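Local coordinates for amorpha-4,11-diene synthase (Artemisia annua, PDB 4GAX), which probably cyclises farnesyl diphosphate to a sesquiterpene with loss of diphosphate, as an engineered, metal-dependent plant terpene synthase, at residues Asp58-Val63 against Tyr94-Glu99; Pro228-Gln233 against Thr239-Ala244; Glu479-Glu484 against Asn494-Gln499. All coordinates share one frame; numbering follows the deposited sequence.

Contact 1: Asp58-Val63 against Tyr94-Glu99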
loop_
_atom_site.group_PDB
_atom_site.type_symbol
_atom_site.label_atom_id
_atom_site.label_comp_id
_atom_site.label_asym_id
_atom_site.label_seq_id
_atom_site.Cartn_x
_atom_site.Cartn_y
_atom_site.Cartn_z
ATOM N N ASP A 58 -1.573 19.855 -23.439
ATOM C CA ASP A 58 -2.873 20.388 -23.840
ATOM C C ASP A 58 -4.048 19.573 -23.289
ATOM O O ASP A 58 -5.113 20.127 -22.980
ATOM C CB ASP A 58 -2.946 20.497 -25.357
ATOM C CG ASP A 58 -1.806 21.324 -25.926
ATOM O OD1 ASP A 58 -1.510 22.400 -25.359
ATOM O OD2 ASP A 58 -1.199 20.889 -26.928
ATOM N N LEU A 59 -3.862 18.262 -23.167
ATOM C CA LEU A 59 -4.869 17.435 -22.512
ATOM C C LEU A 59 -5.055 17.876 -21.066
ATOM O O LEU A 59 -6.182 17.982 -20.582
ATOM C CB LEU A 59 -4.476 15.960 -22.550
ATOM C CG LEU A 59 -4.613 15.272 -23.912
ATOM C CD1 LEU A 59 -4.022 13.867 -23.844
ATOM C CD2 LEU A 59 -6.076 15.219 -24.350
ATOM N N LYS A 60 -3.938 18.126 -20.385
ATOM C CA LYS A 60 -3.940 18.607 -19.003
ATOM C C LYS A 60 -4.777 19.867 -18.812
ATOM O O LYS A 60 -5.539 19.974 -17.845
ATOM C CB LYS A 60 -2.509 18.885 -18.531
ATOM C CG LYS A 60 -1.982 17.860 -17.552
ATOM C CD LYS A 60 -0.835 17.049 -18.131
ATOM C CE LYS A 60 0.508 17.609 -17.696
ATOM N NZ LYS A 60 0.360 18.512 -16.519
ATOM N N LYS A 61 -4.633 20.814 -19.733
ATOM C CA LYS A 61 -5.372 22.071 -19.654
ATOM C C LYS A 61 -6.872 21.869 -19.857
ATOM O O LYS A 61 -7.689 22.582 -19.267
ATOM C CB LYS A 61 -4.856 23.061 -20.697
ATOM C CG LYS A 61 -3.352 23.275 -20.678
ATOM C CD LYS A 61 -2.970 24.412 -21.619
ATOM C CE LYS A 61 -1.473 24.437 -21.889
ATOM N NZ LYS A 61 -1.177 24.112 -23.316
ATOM N N GLU A 62 -7.243 20.936 -20.725
ATOM C CA GLU A 62 -8.658 20.646 -20.931
ATOM C C GLU A 62 -9.247 20.083 -19.637
ATOM O O GLU A 62 -10.363 20.426 -19.251
ATOM C CB GLU A 62 -8.852 19.623 -22.052
ATOM C CG GLU A 62 -8.313 20.037 -23.405
ATOM C CD GLU A 62 -8.619 19.004 -24.481
ATOM O OE1 GLU A 62 -9.735 18.429 -24.453
ATOM O OE2 GLU A 62 -7.744 18.757 -25.343
ATOM N N VAL A 63 -8.496 19.206 -18.976
ATOM C CA VAL A 63 -8.953 18.621 -17.716
ATOM C C VAL A 63 -9.024 19.652 -16.584
ATOM O O VAL A 63 -9.950 19.621 -15.764
ATOM C CB VAL A 63 -8.072 17.421 -17.293
ATOM C CG1 VAL A 63 -8.527 16.852 -15.939
ATOM C CG2 VAL A 63 -8.125 16.330 -18.371
ATOM N N TYR A 94 -2.133 12.540 -9.591
ATOM C CA TYR A 94 -0.873 13.268 -9.348
ATOM C C TYR A 94 -0.656 14.423 -10.315
ATOM O O TYR A 94 0.150 15.305 -10.045
ATOM C CB TYR A 94 0.345 12.335 -9.408
ATOM C CG TYR A 94 0.538 11.675 -10.750
ATOM C CD1 TYR A 94 1.326 12.266 -11.741
ATOM C CD2 TYR A 94 -0.062 10.453 -11.031
ATOM C CE1 TYR A 94 1.503 11.653 -12.976
ATOM C CE2 TYR A 94 0.111 9.833 -12.261
ATOM C CZ TYR A 94 0.892 10.437 -13.227
ATOM O OH TYR A 94 1.054 9.811 -14.440
ATOM N N LEU A 95 -1.361 14.414 -11.448
ATOM C CA LEU A 95 -1.279 15.538 -12.381
ATOM C C LEU A 95 -2.100 16.728 -11.900
ATOM O O LEU A 95 -1.871 17.851 -12.328
ATOM C CB LEU A 95 -1.784 15.129 -13.767
ATOM C CG LEU A 95 -0.979 14.070 -14.527
ATOM C CD1 LEU A 95 -1.613 13.880 -15.888
ATOM C CD2 LEU A 95 0.471 14.509 -14.676
ATOM N N PHE A 96 -3.052 16.481 -11.005
ATOM C CA PHE A 96 -3.991 17.522 -10.585
ATOM C C PHE A 96 -4.146 17.591 -9.068
ATOM O O PHE A 96 -5.261 17.748 -8.549
ATOM C CB PHE A 96 -5.351 17.251 -11.228
ATOM C CG PHE A 96 -5.277 17.076 -12.715
ATOM C CD1 PHE A 96 -5.130 18.176 -13.536
ATOM C CD2 PHE A 96 -5.332 15.813 -13.290
ATOM C CE1 PHE A 96 -5.058 18.035 -14.927
ATOM C CE2 PHE A 96 -5.261 15.659 -14.679
ATOM C CZ PHE A 96 -5.119 16.776 -15.494
ATOM N N GLU A 97 -3.018 17.472 -8.373
ATOM C CA GLU A 97 -2.987 17.412 -6.919
ATOM C C GLU A 97 -3.630 18.643 -6.311
ATOM O O GLU A 97 -4.546 18.537 -5.478
ATOM C CB GLU A 97 -1.539 17.309 -6.434
ATOM C CG GLU A 97 -1.344 16.361 -5.279
ATOM C CD GLU A 97 -1.624 14.919 -5.667
ATOM O OE1 GLU A 97 -0.754 14.294 -6.310
ATOM O OE2 GLU A 97 -2.715 14.406 -5.335
ATOM N N GLN A 98 -3.149 19.811 -6.722
ATOM C CA GLN A 98 -3.665 21.055 -6.166
ATOM C C GLN A 98 -5.140 21.214 -6.509
ATOM O O GLN A 98 -5.942 21.623 -5.662
ATOM C CB GLN A 98 -2.855 22.266 -6.655
ATOM C CG GLN A 98 -3.105 23.549 -5.839
ATOM C CD GLN A 98 -4.383 24.272 -6.249
ATOM O OE1 GLN A 98 -4.861 24.111 -7.377
ATOM N NE2 GLN A 98 -4.948 25.065 -5.331
ATOM N N GLU A 99 -5.498 20.894 -7.750
ATOM C CA GLU A 99 -6.875 21.106 -8.209
ATOM C C GLU A 99 -7.841 20.218 -7.434
ATOM O O GLU A 99 -8.909 20.669 -7.018
ATOM C CB GLU A 99 -7.015 20.862 -9.716
ATOM C CG GLU A 99 -6.318 21.901 -10.583
ATOM C CD GLU A 99 -4.835 21.623 -10.798
ATOM O OE1 GLU A 99 -4.283 20.685 -10.178
ATOM O OE2 GLU A 99 -4.211 22.361 -11.593
#

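Contact 2: Pro228-Gln233 against Thr239-Ala244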
loop_
_atom_site.group_PDB
_atom_site.type_symbol
_atom_site.label_atom_id
_atom_site.label_comp_id
_atom_site.label_asym_id
_atom_site.label_seq_id
_atom_site.Cartn_x
_atom_site.Cartn_y
_atom_site.Cartn_z
ATOM N N PRO A 228 -9.051 0.201 -18.893
ATOM C CA PRO A 228 -9.816 -0.447 -19.971
ATOM C C PRO A 228 -11.323 -0.453 -19.732
ATOM O O PRO A 228 -12.085 -0.332 -20.696
ATOM C CB PRO A 228 -9.290 -1.895 -19.964
ATOM C CG PRO A 228 -8.758 -2.097 -18.563
ATOM C CD PRO A 228 -8.156 -0.758 -18.209
ATOM N N PHE A 229 -11.760 -0.618 -18.485
ATOM C CA PHE A 229 -13.190 -0.560 -18.226
ATOM C C PHE A 229 -13.721 0.824 -18.609
ATOM O O PHE A 229 -14.769 0.943 -19.255
ATOM C CB PHE A 229 -13.538 -0.891 -16.768
ATOM C CG PHE A 229 -14.979 -0.607 -16.419
ATOM C CD1 PHE A 229 -15.975 -1.501 -16.764
ATOM C CD2 PHE A 229 -15.335 0.569 -15.771
ATOM C CE1 PHE A 229 -17.303 -1.241 -16.470
ATOM C CE2 PHE A 229 -16.664 0.838 -15.475
ATOM C CZ PHE A 229 -17.648 -0.076 -15.828
ATOM N N TYR A 230 -12.995 1.873 -18.226
ATOM C CA TYR A 230 -13.472 3.236 -18.494
ATOM C C TYR A 230 -13.532 3.474 -20.007
ATOM O O TYR A 230 -14.494 4.036 -20.527
ATOM C CB TYR A 230 -12.566 4.276 -17.813
ATOM C CG TYR A 230 -13.074 5.705 -17.930
ATOM C CD1 TYR A 230 -14.105 6.174 -17.114
ATOM C CD2 TYR A 230 -12.526 6.583 -18.860
ATOM C CE1 TYR A 230 -14.576 7.494 -17.222
ATOM C CE2 TYR A 230 -12.989 7.891 -18.978
ATOM C CZ TYR A 230 -14.005 8.342 -18.154
ATOM O OH TYR A 230 -14.462 9.635 -18.287
ATOM N N GLU A 231 -12.502 3.012 -20.711
ATOM C CA GLU A 231 -12.368 3.284 -22.129
ATOM C C GLU A 231 -13.530 2.687 -22.905
ATOM O O GLU A 231 -13.925 3.219 -23.942
ATOM C CB GLU A 231 -11.029 2.745 -22.661
ATOM C CG GLU A 231 -10.829 2.982 -24.155
ATOM C CD GLU A 231 -9.438 2.615 -24.639
ATOM O OE1 GLU A 231 -8.796 1.723 -24.034
ATOM O OE2 GLU A 231 -8.985 3.230 -25.629
ATOM N N GLN A 232 -14.103 1.607 -22.380
ATOM C CA GLN A 232 -15.187 0.917 -23.068
ATOM C C GLN A 232 -16.587 1.370 -22.627
ATOM O O GLN A 232 -17.600 0.920 -23.178
ATOM C CB GLN A 232 -15.027 -0.609 -22.939
ATOM C CG GLN A 232 -15.183 -1.168 -21.532
ATOM C CD GLN A 232 -16.639 -1.364 -21.127
ATOM O OE1 GLN A 232 -17.421 -2.002 -21.841
ATOM N NE2 GLN A 232 -17.012 -0.796 -19.983
ATOM N N GLN A 233 -16.648 2.252 -21.636
ATOM C CA GLN A 233 -17.934 2.799 -21.209
ATOM C C GLN A 233 -18.473 3.791 -22.230
ATOM O O GLN A 233 -17.747 4.689 -22.669
ATOM C CB GLN A 233 -17.797 3.496 -19.867
ATOM C CG GLN A 233 -17.902 2.601 -18.675
ATOM C CD GLN A 233 -18.180 3.413 -17.433
ATOM O OE1 GLN A 233 -17.455 4.369 -17.134
ATOM N NE2 GLN A 233 -19.256 3.070 -16.722
ATOM N N THR A 239 -11.143 12.767 -23.595
ATOM C CA THR A 239 -9.924 13.466 -23.194
ATOM C C THR A 239 -9.260 12.792 -22.006
ATOM O O THR A 239 -8.047 12.601 -22.007
ATOM C CB THR A 239 -10.193 14.931 -22.858
ATOM O OG1 THR A 239 -10.391 15.650 -24.079
ATOM C CG2 THR A 239 -9.016 15.541 -22.101
ATOM N N LEU A 240 -10.039 12.444 -20.985
ATOM C CA LEU A 240 -9.465 11.798 -19.806
ATOM C C LEU A 240 -8.799 10.470 -20.147
ATOM O O LEU A 240 -7.711 10.167 -19.651
ATOM C CB LEU A 240 -10.526 11.533 -18.733
ATOM C CG LEU A 240 -11.030 12.634 -17.809
ATOM C CD1 LEU A 240 -12.023 12.010 -16.821
ATOM C CD2 LEU A 240 -9.875 13.296 -17.064
ATOM N N ILE A 241 -9.461 9.658 -20.965
ATOM C CA ILE A 241 -8.907 8.338 -21.260
ATOM C C ILE A 241 -7.642 8.459 -22.099
ATOM O O ILE A 241 -6.684 7.699 -21.896
ATOM C CB ILE A 241 -9.932 7.366 -21.920
ATOM C CG1 ILE A 241 -9.371 5.933 -21.914
ATOM C CG2 ILE A 241 -10.269 7.788 -23.344
ATOM C CD1 ILE A 241 -9.026 5.424 -20.520
ATOM N N LYS A 242 -7.615 9.424 -23.018
ATOM C CA LYS A 242 -6.414 9.616 -23.831
ATOM C C LYS A 242 -5.227 9.992 -22.951
ATOM O O LYS A 242 -4.126 9.433 -23.072
ATOM C CB LYS A 242 -6.646 10.694 -24.884
ATOM C CG LYS A 242 -5.509 10.811 -25.880
ATOM C CD LYS A 242 -5.715 11.988 -26.819
ATOM C CE LYS A 242 -4.783 11.896 -28.017
ATOM N NZ LYS A 242 -4.793 13.159 -28.803
ATOM N N LEU A 243 -5.466 10.934 -22.046
ATOM C CA LEU A 243 -4.449 11.374 -21.109
ATOM C C LEU A 243 -4.017 10.258 -20.161
ATOM O O LEU A 243 -2.819 10.082 -19.892
ATOM C CB LEU A 243 -4.993 12.544 -20.282
ATOM C CG LEU A 243 -4.081 13.086 -19.183
ATOM C CD1 LEU A 243 -2.743 13.531 -19.757
ATOM C CD2 LEU A 243 -4.762 14.232 -18.478
ATOM N N ALA A 244 -4.989 9.521 -19.634
ATOM C CA ALA A 244 -4.678 8.466 -18.672
ATOM C C ALA A 244 -3.764 7.394 -19.264
ATOM O O ALA A 244 -2.895 6.851 -18.574
ATOM C CB ALA A 244 -5.966 7.824 -18.117
#

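Contact 3: Glu479-Glu484 against Asn494-Gln499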
loop_
_atom_site.group_PDB
_atom_site.type_symbol
_atom_site.label_atom_id
_atom_site.label_comp_id
_atom_site.label_asym_id
_atom_site.label_seq_id
_atom_site.Cartn_x
_atom_site.Cartn_y
_atom_site.Cartn_z
ATOM N N GLU A 479 -4.654 -24.112 12.979
ATOM C CA GLU A 479 -4.653 -25.358 13.737
ATOM C C GLU A 479 -4.452 -25.097 15.237
ATOM O O GLU A 479 -5.030 -25.789 16.082
ATOM C CB GLU A 479 -3.592 -26.318 13.182
ATOM C CG GLU A 479 -2.643 -26.896 14.216
ATOM C CD GLU A 479 -1.277 -26.229 14.198
ATOM O OE1 GLU A 479 -1.038 -25.326 15.031
ATOM O OE2 GLU A 479 -0.443 -26.613 13.349
ATOM N N SER A 480 -3.650 -24.084 15.561
ATOM C CA SER A 480 -3.411 -23.712 16.954
ATOM C C SER A 480 -4.597 -22.970 17.551
ATOM O O SER A 480 -4.856 -23.075 18.751
ATOM C CB SER A 480 -2.150 -22.861 17.092
ATOM O OG SER A 480 -2.092 -22.266 18.377
ATOM N N TYR A 481 -5.301 -22.205 16.717
ATOM C CA TYR A 481 -6.538 -21.561 17.146
ATOM C C TYR A 481 -7.564 -22.641 17.472
ATOM O O TYR A 481 -8.278 -22.553 18.469
ATOM C CB TYR A 481 -7.090 -20.629 16.063
ATOM C CG TYR A 481 -8.221 -19.754 16.554
ATOM C CD1 TYR A 481 -9.536 -20.209 16.543
ATOM C CD2 TYR A 481 -7.976 -18.471 17.041
ATOM C CE1 TYR A 481 -10.575 -19.413 17.000
ATOM C CE2 TYR A 481 -9.012 -17.664 17.500
ATOM C CZ TYR A 481 -10.310 -18.142 17.477
ATOM O OH TYR A 481 -11.351 -17.355 17.933
ATOM N N MET A 482 -7.623 -23.659 16.616
ATOM C CA MET A 482 -8.493 -24.807 16.831
ATOM C C MET A 482 -8.184 -25.477 18.166
ATOM O O MET A 482 -9.088 -25.980 18.824
ATOM C CB MET A 482 -8.367 -25.805 15.674
ATOM C CG MET A 482 -9.007 -25.321 14.378
ATOM S SD MET A 482 -8.335 -26.079 12.881
ATOM C CE MET A 482 -8.845 -27.783 13.067
ATOM N N LYS A 483 -6.914 -25.471 18.568
ATOM C CA LYS A 483 -6.522 -26.019 19.867
ATOM C C LYS A 483 -7.048 -25.165 21.012
ATOM O O LYS A 483 -7.650 -25.675 21.962
ATOM C CB LYS A 483 -4.998 -26.119 19.980
ATOM C CG LYS A 483 -4.372 -27.159 19.071
ATOM C CD LYS A 483 -5.105 -28.484 19.187
ATOM C CE LYS A 483 -5.463 -29.020 17.812
ATOM N NZ LYS A 483 -5.208 -28.013 16.742
ATOM N N GLU A 484 -6.814 -23.861 20.901
ATOM C CA GLU A 484 -7.140 -22.905 21.950
ATOM C C GLU A 484 -8.629 -22.897 22.268
ATOM O O GLU A 484 -9.030 -22.961 23.433
ATOM C CB GLU A 484 -6.702 -21.500 21.521
ATOM C CG GLU A 484 -5.912 -20.726 22.570
ATOM C CD GLU A 484 -5.531 -19.327 22.106
ATOM O OE1 GLU A 484 -5.666 -18.378 22.908
ATOM O OE2 GLU A 484 -5.093 -19.176 20.944
ATOM N N ASN A 494 -13.709 -18.804 10.025
ATOM C CA ASN A 494 -14.642 -17.682 10.148
ATOM C C ASN A 494 -14.262 -16.691 11.253
ATOM O O ASN A 494 -14.344 -15.467 11.067
ATOM C CB ASN A 494 -16.067 -18.191 10.354
ATOM C CG ASN A 494 -16.747 -18.535 9.044
ATOM O OD1 ASN A 494 -17.331 -17.665 8.389
ATOM N ND2 ASN A 494 -16.661 -19.806 8.643
ATOM N N LEU A 495 -13.838 -17.227 12.395
ATOM C CA LEU A 495 -13.418 -16.399 13.515
ATOM C C LEU A 495 -12.184 -15.588 13.159
ATOM O O LEU A 495 -12.135 -14.376 13.410
ATOM C CB LEU A 495 -13.135 -17.271 14.730
ATOM C CG LEU A 495 -14.386 -17.926 15.315
ATOM C CD1 LEU A 495 -14.025 -18.961 16.374
ATOM C CD2 LEU A 495 -15.335 -16.889 15.887
ATOM N N LEU A 496 -11.193 -16.252 12.567
ATOM C CA LEU A 496 -9.952 -15.585 12.185
ATOM C C LEU A 496 -10.194 -14.542 11.113
ATOM O O LEU A 496 -9.591 -13.472 11.134
ATOM C CB LEU A 496 -8.898 -16.600 11.700
ATOM C CG LEU A 496 -8.302 -17.544 12.740
ATOM C CD1 LEU A 496 -7.243 -18.440 12.094
ATOM C CD2 LEU A 496 -7.708 -16.776 13.922
ATOM N N TYR A 497 -11.093 -14.831 10.177
ATOM C CA TYR A 497 -11.374 -13.850 9.138
ATOM C C TYR A 497 -12.140 -12.627 9.667
ATOM O O TYR A 497 -11.890 -11.499 9.240
ATOM C CB TYR A 497 -12.040 -14.501 7.922
ATOM C CG TYR A 497 -11.029 -15.197 7.030
ATOM C CD1 TYR A 497 -9.833 -14.568 6.687
ATOM C CD2 TYR A 497 -11.249 -16.484 6.553
ATOM C CE1 TYR A 497 -8.896 -15.191 5.880
ATOM C CE2 TYR A 497 -10.311 -17.120 5.746
ATOM C CZ TYR A 497 -9.135 -16.466 5.415
ATOM O OH TYR A 497 -8.195 -17.079 4.614
ATOM N N LYS A 498 -13.033 -12.834 10.625
ATOM C CA LYS A 498 -13.708 -11.695 11.256
ATOM C C LYS A 498 -12.708 -10.792 12.007
ATOM O O LYS A 498 -12.797 -9.566 11.941
ATOM C CB LYS A 498 -14.839 -12.163 12.179
ATOM C CG LYS A 498 -15.181 -11.162 13.283
ATOM C CD LYS A 498 -16.636 -10.739 13.264
ATOM C CE LYS A 498 -17.098 -10.366 14.670
ATOM N NZ LYS A 498 -16.217 -9.337 15.298
ATOM N N GLN A 499 -11.751 -11.403 12.703
ATOM C CA GLN A 499 -10.698 -10.642 13.381
ATOM C C GLN A 499 -9.930 -9.755 12.394
ATOM O O GLN A 499 -9.595 -8.593 12.689
ATOM C CB GLN A 499 -9.755 -11.606 14.100
ATOM C CG GLN A 499 -8.556 -10.976 14.777
ATOM C CD GLN A 499 -7.745 -12.014 15.539
ATOM O OE1 GLN A 499 -7.411 -13.073 15.003
ATOM N NE2 GLN A 499 -7.447 -11.725 16.803
#

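Contact 1: Asp58-Val63 against Tyr94-Glu99
V63 and K60, one helical turn apart on helix 52-71, receive the ring of F96 in the all-helical N-terminal domain of the terpene synthase. F96 sits at the N-cap position of helix 97-111, so the contact joins the side of one helix to the beginning of another.

The main interaction is a CH-pi contact. V63 CG1 stands over one face of the F96 ring, 3.8 Å from its centroid and 26° off the normal, displaced toward the rim at CZ. With V63 CG1 anti to the backbone N (chi1 178°), the methyl is carried out across the ring, and the two side chains meet nearly perpendicular. L95 CB lies over the opposite face, so the ring is held between a valine methyl from the other segment and the residue just before it in the chain. I87 of helix 77-89 also touches both V63 and F96.

At the ring edge the partner is backbone: K60 O lies near the ring plane, 3.5 Å from F96 CE1, a position in which the ring's edge hydrogens would probably favour the carbonyl oxygen.

The aliphatic contacts are looser. K60 CG lies 3.9 Å from F96 CZ, and K60 CD comes to 4.0 Å from L95 CD1. The lysine chain, bent at three successive torsions, thus offers its methylenes to both residues.

Among the charged groups, E99 OE2, a turn after F96, forms a salt bridge with R64 NE, the residue next to V63. K61, whose CB points away from the 94-99 segment, makes a salt bridge within its own helix: K61 NZ lies 2.7 Å from D58 OD1, meeting that oxygen nearly in line with its C-O bond.

Contact 2: Pro228-Gln233 against Thr239-Ala244
I241 packs against Y230 and E231 where helix 219-232 and helix 238-269 run back past each other as an alpha-alpha hairpin. Their local axes approach to 10.0 Å at 149°, antiparallel, and the two backbones come nearest at E231 and I241.

The close-packed part is formed by the buried residues Y230, L240 and I241. I241 CD1 reaches the edge of the Y230 ring, near its plane and 4.0 Å from Y230 CD2; the isoleucine and tyrosine lie alongside, pointing opposite ways. Y230 has CG anti to its own N (chi1 -174°), which sends the ring along the interface until its far end meets L240: Y230 OH stands 3.7 Å from L240 CD1. That hydroxyl is not left to the leucine alone, because it also hydrogen-bonds N237 N in the turn. L240 in turn packs on L83, E86 and I87 of helix 77-89.

At the border with the looser, more polar side, the partly exposed E231 sets its CB 3.7 Å from I241 CG1, the glutamate stem lying across the isoleucine. Beyond its CB, E231 runs extended past I241, and its carboxylate forms a salt bridge with K245, one turn further along the opposing helix. Away from the interface, exposed Q232 folds back on its own helix: Q232 NE2 donates to F229 O over 2.9 Å, at an N-H...O angle of 152°, in the carbonyl plane and on a lone pair. F229 O also accepts from Q232 N.

The contact between the segments is thus carried mainly by apolar side-chain atoms, and its polar ends find partners elsewhere: the buried tyrosine hydroxyl has N237 N beside L240, and the glutamate, with its CB and CG against I241, takes its charge to K245.

Contact 3: Glu479-Glu484 against Asn494-Gln499
Y481 reaches across from short helix 478-485 to L495 and L496 on long helix 489-513, the next helix in the chain, in the metal-binding domain of the synthase.

All the contacts across it are of side-chain carbon and the phenol oxygen. L495 approaches the end of the ring from its edge, near the plane: L495 CD1 is 3.5 Å from Y481 OH and 3.5 Å from Y481 CE1, and L495 CB lies 3.7 Å from the same hydroxyl. The leucine runs crosswise to the tyrosine. L496 takes the other part of the ring obliquely, its CD2 lying 3.6 Å from Y481 CD2, and these two side chains lie alongside with their ends pointing opposite ways. Y481 CG is anti to the backbone N (chi1 -169°), which carries the ring out to meet L495 with its hydroxyl end and L496 with the CD2 side. An alanine in place of Y481 would probably open a gap facing L495 and L496 and leave the two helices without their main apolar bridge here.

Within helix 478-485 the Y481 ring also stacks with that of Y485.

On helix 489-513, K498 NZ forms a salt bridge with D502 and N494 ND2 hydrogen-bonds E490 O.

Around the pair, Y481 also touches V487 in the connecting turn and A492 of helix 489-513, while L496 packs on L462 in a loop. Helix 478-485 follows the unmodelled residues 466-474, and the contact lays this short helix against the longer helix 489-513.

Contacts 1 and 2 are neighbours, their centres about 15 Å apart, and helix 238-269 joins them. E62 OE1 and T239 OG1 lie 2.9 Å apart in a probable hydrogen bond, and V63 CG2 packs 3.7 Å from L240 CD2, so V63 and L240 each serve two interfaces. Contact 3 lies far off in the metal-binding domain: its centre is about 48 Å from that of contact 1 and 44 Å from that of contact 2, with nearest atoms about 30 and 27 Å away. None of the three involves a metal or substrate among the partners described; all join helices of the scaffold of this terpene synthase.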